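PDB 3ZMR: cellulase (glycosyl hydrolase family 5) from Bacteroides ovatus, which hydrolyses internal beta-1,4-glucosidic linkages in the xyloglucan backbone with retention of the beta configuration, releasing xyloglucan oligosaccharides. Local coordinates for residues A[126-131]-A[171-176]; A[213-218]-A[239-244]. All blocks are in the same frame, centred on the assembly; numbering follows the deposited sequence. Where two conformers were deposited one is given.

Interaction 1 of 2, residues A[126-131]-A[171-176]; sequences VNVGNT and VRIPVA. With BGC (beta-D-glucopyranose), chain C; BGC (beta-D-glucopyranose), chain B.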
ATOM      1  N   VAL A 126     -11.887  -7.020   8.895  1.00 10.59           N
ATOM      2  CA  VAL A 126     -11.197  -8.301   9.027  0.50  6.73           C
ATOM      3  C   VAL A 126     -10.673  -8.752   7.668  1.00  9.39           C
ATOM      4  O   VAL A 126     -11.175  -8.356   6.623  1.00 11.73           O
ATOM      5  CB  VAL A 126     -12.174  -9.364   9.622  0.50  7.99           C
ATOM      6  CG1 VAL A 126     -13.283  -9.709   8.644  0.50  5.70           C
ATOM      7  CG2 VAL A 126     -11.477 -10.615  10.120  0.50  7.91           C
ATOM      8  N   ASN A 127      -9.644  -9.585   7.702  1.00  8.97           N
ATOM      9  CA  ASN A 127      -9.135 -10.275   6.551  1.00  7.41           C
ATOM     10  C   ASN A 127      -9.753 -11.644   6.408  1.00  8.57           C
ATOM     11  O   ASN A 127      -9.983 -12.322   7.408  1.00 10.87           O
ATOM     12  CB  ASN A 127      -7.641 -10.513   6.659  1.00  8.32           C
ATOM     13  CG  ASN A 127      -6.809  -9.268   6.419  1.00  8.56           C
ATOM     14  OD1 ASN A 127      -6.324  -9.076   5.316  1.00  7.85           O
ATOM     15  ND2 ASN A 127      -6.630  -8.434   7.438  1.00  7.49           N
ATOM     16  N   VAL A 128      -9.969 -12.077   5.177  1.00  8.97           N
ATOM     17  CA  VAL A 128     -10.250 -13.482   4.847  1.00  9.00           C
ATOM     18  C   VAL A 128      -8.900 -14.085   4.430  1.00  9.02           C
ATOM     19  O   VAL A 128      -8.616 -14.324   3.248  1.00 11.04           O
ATOM     20  CB  VAL A 128     -11.308 -13.637   3.728  1.00 14.01           C
ATOM     21  CG1 VAL A 128     -11.627 -15.113   3.472  1.00 14.59           C
ATOM     22  CG2 VAL A 128     -12.579 -12.908   4.097  1.00 21.99           C
ATOM     23  N   GLY A 129      -8.043 -14.282   5.415  1.00  9.48           N
ATOM     24  CA  GLY A 129      -6.688 -14.691   5.185  1.00  9.20           C
ATOM     25  C   GLY A 129      -6.514 -16.180   4.910  1.00  8.29           C
ATOM     26  O   GLY A 129      -7.390 -17.009   5.205  1.00  8.78           O
ATOM     27  N   ASN A 130      -5.360 -16.497   4.325  1.00  8.01           N
ATOM     28  CA  ASN A 130      -4.955 -17.875   3.978  1.00  9.56           C
ATOM     29  C   ASN A 130      -6.003 -18.592   3.142  1.00 10.37           C
ATOM     30  O   ASN A 130      -6.278 -19.796   3.295  1.00  9.87           O
ATOM     31  CB  ASN A 130      -4.597 -18.687   5.213  1.00 11.07           C
ATOM     32  CG  ASN A 130      -3.220 -18.364   5.758  1.00 10.22           C
ATOM     33  OD1 ASN A 130      -2.543 -17.418   5.351  1.00 11.51           O
ATOM     34  ND2 ASN A 130      -2.803 -19.167   6.751  1.00 13.41           N
ATOM     35  N   THR A 131      -6.542 -17.844   2.193  1.00  9.72           N
ATOM     36  CA  THR A 131      -7.653 -18.314   1.381  1.00  9.28           C
ATOM     37  C   THR A 131      -7.369 -18.068  -0.110  1.00  8.94           C
ATOM     38  O   THR A 131      -6.631 -18.861  -0.710  1.00  9.75           O
ATOM     39  CB  THR A 131      -8.992 -17.799   1.925  1.00  9.35           C
ATOM     40  OG1 THR A 131      -9.063 -18.062   3.337  1.00  9.95           O
ATOM     41  CG2 THR A 131     -10.172 -18.472   1.233  1.00 11.74           C
ATOM     42  N   VAL A 171     -13.966  -5.887   4.630  1.00  8.54           N
ATOM     43  CA  VAL A 171     -13.216  -7.146   4.530  1.00  7.66           C
ATOM     44  C   VAL A 171     -12.081  -6.951   3.523  1.00  8.20           C
ATOM     45  O   VAL A 171     -12.289  -6.390   2.434  1.00 10.79           O
ATOM     46  CB  VAL A 171     -14.101  -8.360   4.174  1.00 12.75           C
ATOM     47  CG1 VAL A 171     -14.791  -8.236   2.820  1.00 10.38           C
ATOM     48  CG2 VAL A 171     -13.317  -9.656   4.259  1.00 17.94           C
ATOM     49  N   ARG A 172     -10.871  -7.337   3.920  1.00  8.84           N
ATOM     50  CA  ARG A 172      -9.741  -7.459   3.001  1.00  8.21           C
ATOM     51  C   ARG A 172      -9.623  -8.917   2.592  1.00  7.96           C
ATOM     52  O   ARG A 172      -9.634  -9.822   3.444  1.00  8.58           O
ATOM     53  CB  ARG A 172      -8.453  -6.974   3.678  1.00 12.14           C
ATOM     54  CG  ARG A 172      -7.190  -7.092   2.835  1.00  9.05           C
ATOM     55  CD  ARG A 172      -6.055  -6.352   3.484  1.00  9.76           C
ATOM     56  NE  ARG A 172      -4.759  -6.391   2.823  1.00  9.35           N
ATOM     57  CZ  ARG A 172      -3.774  -7.241   3.126  1.00  8.93           C
ATOM     58  NH1 ARG A 172      -3.951  -8.229   3.988  1.00  8.50           N
ATOM     59  NH2 ARG A 172      -2.579  -7.109   2.566  1.00  9.09           N
ATOM     60  N   ILE A 173      -9.595  -9.125   1.276  1.00  7.57           N
ATOM     61  CA  ILE A 173      -9.505 -10.429   0.623  1.00  7.94           C
ATOM     62  C   ILE A 173      -8.163 -10.480  -0.098  1.00  7.31           C
ATOM     63  O   ILE A 173      -8.044  -9.995  -1.231  1.00  8.33           O
ATOM     64  CB  ILE A 173     -10.673 -10.675  -0.344  1.00  9.03           C
ATOM     65  CG1 ILE A 173     -12.014 -10.493   0.358  1.00 10.07           C
ATOM     66  CG2 ILE A 173     -10.570 -12.059  -0.978  1.00  8.49           C
ATOM     67  CD1 ILE A 173     -13.242 -10.696  -0.519  1.00 10.70           C
ATOM     68  N   PRO A 174      -7.119 -11.034   0.542  1.00  7.32           N
ATOM     69  CA  PRO A 174      -5.874 -11.283  -0.181  1.00  6.47           C
ATOM     70  C   PRO A 174      -6.134 -12.248  -1.353  1.00  7.99           C
ATOM     71  O   PRO A 174      -6.932 -13.199  -1.208  1.00  8.48           O
ATOM     72  CB  PRO A 174      -4.996 -11.959   0.889  1.00  9.12           C
ATOM     73  CG  PRO A 174      -5.507 -11.453   2.175  1.00  8.96           C
ATOM     74  CD  PRO A 174      -6.977 -11.384   1.976  1.00  7.68           C
ATOM     75  N   VAL A 175      -5.513 -11.997  -2.496  1.00  7.03           N
ATOM     76  CA  VAL A 175      -5.697 -12.848  -3.669  1.00  7.44           C
ATOM     77  C   VAL A 175      -4.353 -13.145  -4.329  1.00  8.08           C
ATOM     78  O   VAL A 175      -3.486 -12.270  -4.482  1.00  8.20           O
ATOM     79  CB  VAL A 175      -6.617 -12.197  -4.727  1.00  7.99           C
ATOM     80  CG1 VAL A 175      -7.001 -13.202  -5.823  1.00  9.64           C
ATOM     81  CG2 VAL A 175      -7.882 -11.656  -4.092  1.00  9.14           C
ATOM     82  N   ALA A 176      -4.213 -14.405  -4.745  1.00  8.67           N
ATOM     83  CA  ALA A 176      -3.116 -14.853  -5.588  1.00  8.92           C
ATOM     84  C   ALA A 176      -3.744 -15.130  -6.962  1.00  7.33           C
ATOM     85  O   ALA A 176      -4.925 -15.512  -7.067  1.00  9.50           O
ATOM     86  CB  ALA A 176      -2.536 -16.154  -5.054  1.00 10.26           C
TER
HETATM   87  C2  BGC C   2      -0.123 -16.496   7.931  1.00 23.35           C
HETATM   88  C3  BGC C   2       0.407 -17.934   7.914  1.00 17.65           C
HETATM   89  C4  BGC C   2       0.827 -18.306   6.485  1.00 21.46           C
HETATM   90  C5  BGC C   2       1.769 -17.240   5.965  1.00 21.16           C
HETATM   91  C6  BGC C   2       2.263 -17.463   4.546  1.00 20.94           C
HETATM   92  C1  BGC C   2       0.863 -15.518   7.292  1.00 28.85           C
HETATM   93  O2  BGC C   2      -0.376 -16.131   9.294  1.00 30.63           O
HETATM   94  O3  BGC C   2      -0.544 -18.891   8.386  1.00 26.14           O
HETATM   95  O4  BGC C   2       1.568 -19.531   6.443  1.00 20.44           O
HETATM   96  O5  BGC C   2       1.131 -15.972   5.988  1.00 21.11           O
HETATM   97  O6  BGC C   2       3.509 -16.803   4.479  1.00 23.27           O
HETATM   98  C2  BGC B   3       2.096 -21.540   5.261  1.00 19.94           C
HETATM   99  C3  BGC B   3       1.541 -22.760   4.528  1.00 20.57           C
HETATM  100  C4  BGC B   3       0.419 -23.402   5.361  1.00 20.37           C
HETATM  101  C5  BGC B   3      -0.583 -22.347   5.830  1.00 21.49           C
HETATM  102  C6  BGC B   3      -1.654 -22.906   6.735  1.00 29.77           C
HETATM  103  C1  BGC B   3       0.986 -20.603   5.702  1.00 17.43           C
HETATM  104  O2  BGC B   3       3.033 -20.854   4.434  1.00 22.18           O
HETATM  105  O3  BGC B   3       2.643 -23.648   4.231  1.00 21.75           O
HETATM  106  O4  BGC B   3      -0.354 -24.366   4.613  1.00 22.62           O
HETATM  107  O5  BGC B   3       0.071 -21.300   6.533  1.00 22.55           O
HETATM  108  O6  BGC B   3      -1.050 -23.443   7.924  1.00 24.85           O
HETATM  109  O   HOH W   1      -8.668 -14.490   0.492  1.00  9.35           O
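Asn127 and Arg172 lie side by side and point the same way, with the amide and guanidinium planes 82° apart. Arg172 CG is anti to the backbone N (chi1 178°) and the chain runs extended to NE, alongside the amide oxygen, so that NH1 reaches Asn127 OD1 at 2.8 Å. The oxygen meets the guanidinium edge-on, within its plane, whereas the donor is tilted from the carbonyl plane of the amide. NH1 is also salt-bridged to Glu395, the inferred nucleophile, while NE pairs with Glu334 and NH2 with Asn261; Asn127 ND2 bonds to Gly394 O, which helps fix the amide. Away from the Asn127-Arg172 pair, Val128 CG2 presses on Val171 CG2 at 3.3 Å, tighter than usual for two methyls, and Phe160 of helix 157-165 packs against both valines. The backbones join in parallel fashion: Arg172 N donates to Val126 O (2.9 Å) and Val128 N to Arg172 O (2.9 Å). Further along, a water donates to Val128 O and Pro174 O, linking the diverging chains. The chain then carries Asn130, whose ND2 donates to O3 of the chain C glucose at 2.8 Å with an N-H...O angle of 164°. This is the pairing of the first two strands of the (beta/alpha)8 barrel, with polar side chains turned into the catalytic centre of a family 5 glycoside hydrolase.

Interaction 2 of 2, residues A[213-218]-A[239-244]; sequences INIHWE and AMWKQI. With XYS (alpha-D-xylopyranose), chain D; GLC (alpha-D-glucopyranose), chain L; BGC (beta-D-glucopyranose), chain E.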
ATOM      1  N   ILE A 213      -9.472  -5.942  -2.503  1.00  9.28           N
ATOM      2  CA  ILE A 213      -8.728  -7.050  -3.136  1.00 10.45           C
ATOM      3  C   ILE A 213      -7.320  -6.583  -3.474  1.00  7.33           C
ATOM      4  O   ILE A 213      -7.117  -5.413  -3.825  1.00  9.24           O
ATOM      5  CB  ILE A 213      -9.428  -7.621  -4.379  1.00  8.10           C
ATOM      6  CG1 ILE A 213      -9.671  -6.556  -5.448  1.00  9.14           C
ATOM      7  CG2 ILE A 213     -10.721  -8.314  -3.964  1.00 10.47           C
ATOM      8  CD1 ILE A 213     -10.224  -7.117  -6.744  1.00 14.32           C
ATOM      9  N   ASN A 214      -6.350  -7.473  -3.381  1.00  9.63           N
ATOM     10  CA  ASN A 214      -4.970  -7.160  -3.697  1.00  7.96           C
ATOM     11  C   ASN A 214      -4.364  -8.193  -4.645  1.00  8.73           C
ATOM     12  O   ASN A 214      -5.054  -9.074  -5.165  1.00 10.45           O
ATOM     13  CB  ASN A 214      -4.148  -6.968  -2.431  1.00  8.73           C
ATOM     14  CG  ASN A 214      -3.733  -8.269  -1.772  1.00  9.40           C
ATOM     15  OD1 ASN A 214      -4.092  -9.364  -2.215  1.00  8.94           O
ATOM     16  ND2 ASN A 214      -3.039  -8.153  -0.662  1.00  9.42           N
ATOM     17  N   ILE A 215      -3.080  -8.028  -4.928  1.00  7.03           N
ATOM     18  CA  ILE A 215      -2.212  -9.143  -5.362  1.00  8.77           C
ATOM     19  C   ILE A 215      -1.255  -9.370  -4.181  1.00  7.90           C
ATOM     20  O   ILE A 215      -0.517  -8.481  -3.787  1.00  9.78           O
ATOM     21  CB  ILE A 215      -1.432  -8.855  -6.657  1.00  9.93           C
ATOM     22  CG1 ILE A 215      -2.367  -8.561  -7.831  1.00 16.33           C
ATOM     23  CG2 ILE A 215      -0.555 -10.074  -6.964  1.00 10.41           C
ATOM     24  CD1 ILE A 215      -1.616  -8.143  -9.073  1.00 12.35           C
ATOM     25  N   HIS A 216      -1.276 -10.569  -3.604  1.00  7.79           N
ATOM     26  CA  HIS A 216      -0.593 -10.823  -2.347  1.00  8.20           C
ATOM     27  C   HIS A 216       0.806 -11.381  -2.644  1.00  8.56           C
ATOM     28  O   HIS A 216       1.296 -11.286  -3.777  1.00 10.47           O
ATOM     29  CB  HIS A 216      -1.429 -11.787  -1.493  1.00 12.29           C
ATOM     30  CG  HIS A 216      -1.244 -11.646  -0.010  1.00  8.52           C
ATOM     31  ND1 HIS A 216      -1.706 -10.558   0.679  1.00  8.37           N
ATOM     32  CD2 HIS A 216      -0.680 -12.474   0.918  1.00  9.90           C
ATOM     33  CE1 HIS A 216      -1.455 -10.713   1.972  1.00  8.24           C
ATOM     34  NE2 HIS A 216      -0.845 -11.885   2.147  1.00  9.21           N
ATOM     35  N   TRP A 217       1.431 -11.988  -1.647  1.00  8.45           N
ATOM     36  CA  TRP A 217       2.802 -12.500  -1.738  1.00  9.18           C
ATOM     37  C   TRP A 217       2.995 -13.495  -2.892  1.00 10.07           C
ATOM     38  O   TRP A 217       3.900 -13.362  -3.699  1.00  9.25           O
ATOM     39  CB  TRP A 217       3.131 -13.190  -0.408  1.00  8.37           C
ATOM     40  CG  TRP A 217       4.444 -13.924  -0.384  1.00  9.18           C
ATOM     41  CD1 TRP A 217       5.722 -13.393  -0.396  1.00 11.45           C
ATOM     42  CD2 TRP A 217       4.609 -15.355  -0.358  1.00  9.34           C
ATOM     43  NE1 TRP A 217       6.661 -14.412  -0.385  1.00 11.51           N
ATOM     44  CE2 TRP A 217       6.004 -15.613  -0.333  1.00 13.11           C
ATOM     45  CE3 TRP A 217       3.714 -16.436  -0.296  1.00 11.56           C
ATOM     46  CZ2 TRP A 217       6.513 -16.898  -0.255  1.00 11.39           C
ATOM     47  CZ3 TRP A 217       4.239 -17.722  -0.234  1.00 12.44           C
ATOM     48  CH2 TRP A 217       5.600 -17.935  -0.220  1.00 11.81           C
ATOM     49  N   GLU A 218       2.137 -14.504  -2.927  1.00  9.57           N
ATOM     50  CA  GLU A 218       2.118 -15.551  -3.973  1.00  9.94           C
ATOM     51  C   GLU A 218       3.511 -15.997  -4.474  1.00 10.38           C
ATOM     52  O   GLU A 218       3.808 -16.027  -5.669  1.00 12.81           O
ATOM     53  CB  GLU A 218       1.173 -15.220  -5.113  1.00 11.36           C
ATOM     54  CG  GLU A 218       1.484 -13.973  -5.903  1.00 12.16           C
ATOM     55  CD  GLU A 218       0.693 -13.881  -7.199  1.00 12.05           C
ATOM     56  OE1 GLU A 218      -0.352 -14.557  -7.315  1.00 12.84           O
ATOM     57  OE2 GLU A 218       1.124 -13.111  -8.091  1.00 12.24           O
ATOM     58  N   ALA A 239       0.561  -6.019 -16.282  1.00 10.48           N
ATOM     59  CA  ALA A 239      -0.203  -7.002 -17.057  1.00 10.17           C
ATOM     60  C   ALA A 239      -1.270  -7.658 -16.195  1.00  8.42           C
ATOM     61  O   ALA A 239      -2.395  -7.891 -16.641  1.00 11.35           O
ATOM     62  CB  ALA A 239       0.708  -8.055 -17.653  1.00 12.81           C
ATOM     63  N   MET A 240      -0.921  -7.913 -14.937  1.00 10.55           N
ATOM     64  CA  MET A 240      -1.836  -8.547 -14.006  1.00 10.13           C
ATOM     65  C   MET A 240      -2.928  -7.580 -13.592  1.00  8.63           C
ATOM     66  O   MET A 240      -4.133  -7.885 -13.693  1.00  9.72           O
ATOM     67  CB  MET A 240      -1.076  -9.105 -12.789  1.00 13.59           C
ATOM     68  CG  MET A 240      -0.116 -10.247 -13.152  1.00 11.88           C
ATOM     69  SD  MET A 240       0.784 -10.848 -11.720  1.00 11.92           S
ATOM     70  CE  MET A 240      -0.497 -11.749 -10.869  1.00 12.75           C
ATOM     71  N   TRP A 241      -2.529  -6.372 -13.174  1.00 10.64           N
ATOM     72  CA  TRP A 241      -3.538  -5.386 -12.754  1.00  9.05           C
ATOM     73  C   TRP A 241      -4.470  -4.915 -13.870  1.00  8.16           C
ATOM     74  O   TRP A 241      -5.631  -4.589 -13.614  1.00  8.95           O
ATOM     75  CB  TRP A 241      -2.933  -4.171 -12.030  1.00  8.32           C
ATOM     76  CG  TRP A 241      -2.879  -4.415 -10.549  1.00  8.12           C
ATOM     77  CD1 TRP A 241      -1.762  -4.616  -9.777  1.00  8.14           C
ATOM     78  CD2 TRP A 241      -4.000  -4.532  -9.669  1.00  8.38           C
ATOM     79  NE1 TRP A 241      -2.128  -4.887  -8.477  1.00  8.71           N
ATOM     80  CE2 TRP A 241      -3.492  -4.857  -8.379  1.00  8.43           C
ATOM     81  CE3 TRP A 241      -5.388  -4.472  -9.849  1.00 11.61           C
ATOM     82  CZ2 TRP A 241      -4.326  -5.065  -7.276  1.00 10.32           C
ATOM     83  CZ3 TRP A 241      -6.204  -4.646  -8.743  1.00  8.11           C
ATOM     84  CH2 TRP A 241      -5.676  -4.959  -7.490  1.00  8.61           C
ATOM     85  N   LYS A 242      -3.978  -4.909 -15.113  1.00  9.03           N
ATOM     86  CA  LYS A 242      -4.851  -4.543 -16.215  1.00  9.51           C
ATOM     87  C   LYS A 242      -6.059  -5.500 -16.289  1.00  8.05           C
ATOM     88  O   LYS A 242      -7.224  -5.102 -16.457  1.00  9.75           O
ATOM     89  CB  LYS A 242      -4.086  -4.472 -17.531  1.00  9.78           C
ATOM     90  CG  LYS A 242      -4.948  -4.008 -18.687  1.00 18.36           C
ATOM     91  CD  LYS A 242      -4.105  -3.843 -19.955  1.00 19.52           C
ATOM     92  CE  LYS A 242      -5.012  -3.413 -21.096  1.00 16.63           C
ATOM     93  NZ  LYS A 242      -4.315  -3.330 -22.401  1.00 21.30           N
ATOM     94  N   GLN A 243      -5.766  -6.796 -16.157  1.00  8.96           N
ATOM     95  CA  GLN A 243      -6.811  -7.800 -16.183  1.00  8.92           C
ATOM     96  C   GLN A 243      -7.797  -7.681 -15.038  1.00  8.77           C
ATOM     97  O   GLN A 243      -9.022  -7.772 -15.204  1.00 10.34           O
ATOM     98  CB  GLN A 243      -6.219  -9.200 -16.150  1.00 14.04           C
ATOM     99  CG  GLN A 243      -5.451  -9.531 -17.424  1.00 11.58           C
ATOM    100  CD  GLN A 243      -4.684 -10.813 -17.263  1.00 10.44           C
ATOM    101  OE1 GLN A 243      -5.233 -11.913 -17.418  1.00 13.79           O
ATOM    102  NE2 GLN A 243      -3.421 -10.682 -16.924  1.00 10.89           N
ATOM    103  N   ILE A 244      -7.238  -7.532 -13.842  1.00  9.14           N
ATOM    104  CA  ILE A 244      -8.087  -7.455 -12.649  1.00  9.65           C
ATOM    105  C   ILE A 244      -8.955  -6.174 -12.686  1.00  7.43           C
ATOM    106  O   ILE A 244     -10.182  -6.206 -12.450  1.00  9.82           O
ATOM    107  CB  ILE A 244      -7.231  -7.461 -11.378  1.00  9.91           C
ATOM    108  CG1 ILE A 244      -6.385  -8.749 -11.281  1.00 10.26           C
ATOM    109  CG2 ILE A 244      -8.109  -7.278 -10.138  1.00  9.36           C
ATOM    110  CD1 ILE A 244      -5.163  -8.566 -10.406  1.00 11.93           C
TER
HETATM  111  C1  XYS D   7       3.848 -16.514   3.144  1.00 24.21           C
HETATM  112  C2  XYS D   7       5.398 -16.453   3.141  1.00 22.07           C
HETATM  113  C3  XYS D   7       5.803 -15.223   3.945  1.00 25.32           C
HETATM  114  C4  XYS D   7       5.122 -13.960   3.436  1.00 25.61           C
HETATM  115  C5  XYS D   7       3.593 -14.111   3.305  1.00 22.78           C
HETATM  116  O2  XYS D   7       6.064 -17.623   3.709  1.00 29.87           O
HETATM  117  O3  XYS D   7       7.216 -14.997   3.910  1.00 32.08           O
HETATM  118  O4  XYS D   7       5.405 -12.914   4.350  1.00 48.80           O
HETATM  119  O5  XYS D   7       3.282 -15.308   2.605  1.00 19.59           O
HETATM  120  C1  GLC L1519       1.748 -10.461   6.773  0.50 18.82           C
HETATM  121  C2  GLC L1519       1.420 -11.201   5.482  0.50 15.45           C
HETATM  122  C3  GLC L1519       0.534 -12.422   5.735  0.50 13.01           C
HETATM  123  C4  GLC L1519       1.228 -13.271   6.805  0.50 18.55           C
HETATM  124  C5  GLC L1519       1.641 -12.404   8.004  0.50 39.31           C
HETATM  125  C6  GLC L1519       2.322 -13.179   9.129  0.50 70.31           C
HETATM  126  O2  GLC L1519       0.846 -10.293   4.579  0.50 11.30           O
HETATM  127  O3  GLC L1519       0.246 -13.138   4.513  0.50  7.94           O
HETATM  128  O4  GLC L1519       0.286 -14.228   7.204  0.50 25.57           O
HETATM  129  O5  GLC L1519       2.473 -11.347   7.584  0.50 24.90           O
HETATM  130  O6  GLC L1519       1.301 -13.591  10.018  0.50 90.45           O
HETATM  131  C2  BGC E   1       1.555 -11.087   5.358  0.50 20.95           C
HETATM  132  C3  BGC E   1       0.658 -12.276   5.743  0.50 22.28           C
HETATM  133  C4  BGC E   1       1.237 -13.093   6.893  0.50 29.09           C
HETATM  134  C5  BGC E   1       1.508 -12.065   8.001  0.50 35.62           C
HETATM  135  C6  BGC E   1       2.017 -12.747   9.260  0.50 39.76           C
HETATM  136  C1  BGC E   1       2.095 -10.226   6.509  0.50 25.60           C
HETATM  137  O2  BGC E   1       0.842 -10.245   4.454  0.50 15.46           O
HETATM  138  O3  BGC E   1       0.489 -13.116   4.582  0.50 21.62           O
HETATM  139  O4  BGC E   1       0.322 -14.166   7.256  0.50 26.44           O
HETATM  140  O5  BGC E   1       2.481 -11.088   7.581  0.50 41.96           O
HETATM  141  O6  BGC E   1       3.073 -13.638   8.860  0.50 61.75           O
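Ile215 holds CG1 beside its backbone N (chi1 -60°) and keeps CD1 extended, while Trp241 has chi1 at -91°, away from the usual staggered position; together these torsions bring the isoleucine methyl over the indole. The setting is a beta-alpha unit of the (beta/alpha)8 barrel, in which the end of strand 210-214 and the loop after it pack on helix 227-248. CD1 stands 3.7 Å from the centroid of the five-membered ring, a CH-pi contact over the face. Trp241 NE1 is tied to Gly259 O, and Phe257 and Phe288 also meet the indole. Ile244 CD1 rests on Ile215 CG1 at 3.8 Å, and earlier in the strand Ile213 CD1 meets Ile244 CG2, the two side chains sliding past each other in opposite directions. At the loop end Glu218 and Met240 approach tip to tip, OE2 lying 3.5 Å from CE; this carboxylate oxygen is bonded to Trp221 and Ser178, so the methyl merely packs beside it. The other side of the segment serves the sugar. Trp217, with CG anti to its backbone N, lays one face against the xylose, whose C2 sits 3.4 Å above the ring plane, over its centre. An alanine here would probably leave the xylose without its aromatic platform and free to shift. Asn214 OD1 accepts from Val175 N, and its ND2 donates to His216 ND1 at 3.1 Å, in the plane of the imidazole, fixing the rotation of that ring. The glucose beyond it is modelled as overlapping alpha and beta anomers, and His216 NE2 donates to O3 of either: 2.9 Å for the alpha form.

In the fold
Interactions 1 and 2 have centres 13 Å apart and share the barrel wall, since strands 170-173 and 210-214 are neighbours in it. Past the strands the loops stay joined: Val175 N lies 3.0 Å from Asn214 OD1, and Val175 O lies 2.9 Å from His216 N, both probable hydrogen bonds. Both contacts also serve one oligosaccharide. The glucose at His216 is linked through its O4 to the chain C glucose held by Asn130, and O6 of the latter carries the xylose lying on Trp217. Asn261, which binds substrate, adjoins both Arg172 (about 3 Å between side chains) and Asn214 (about 4 Å).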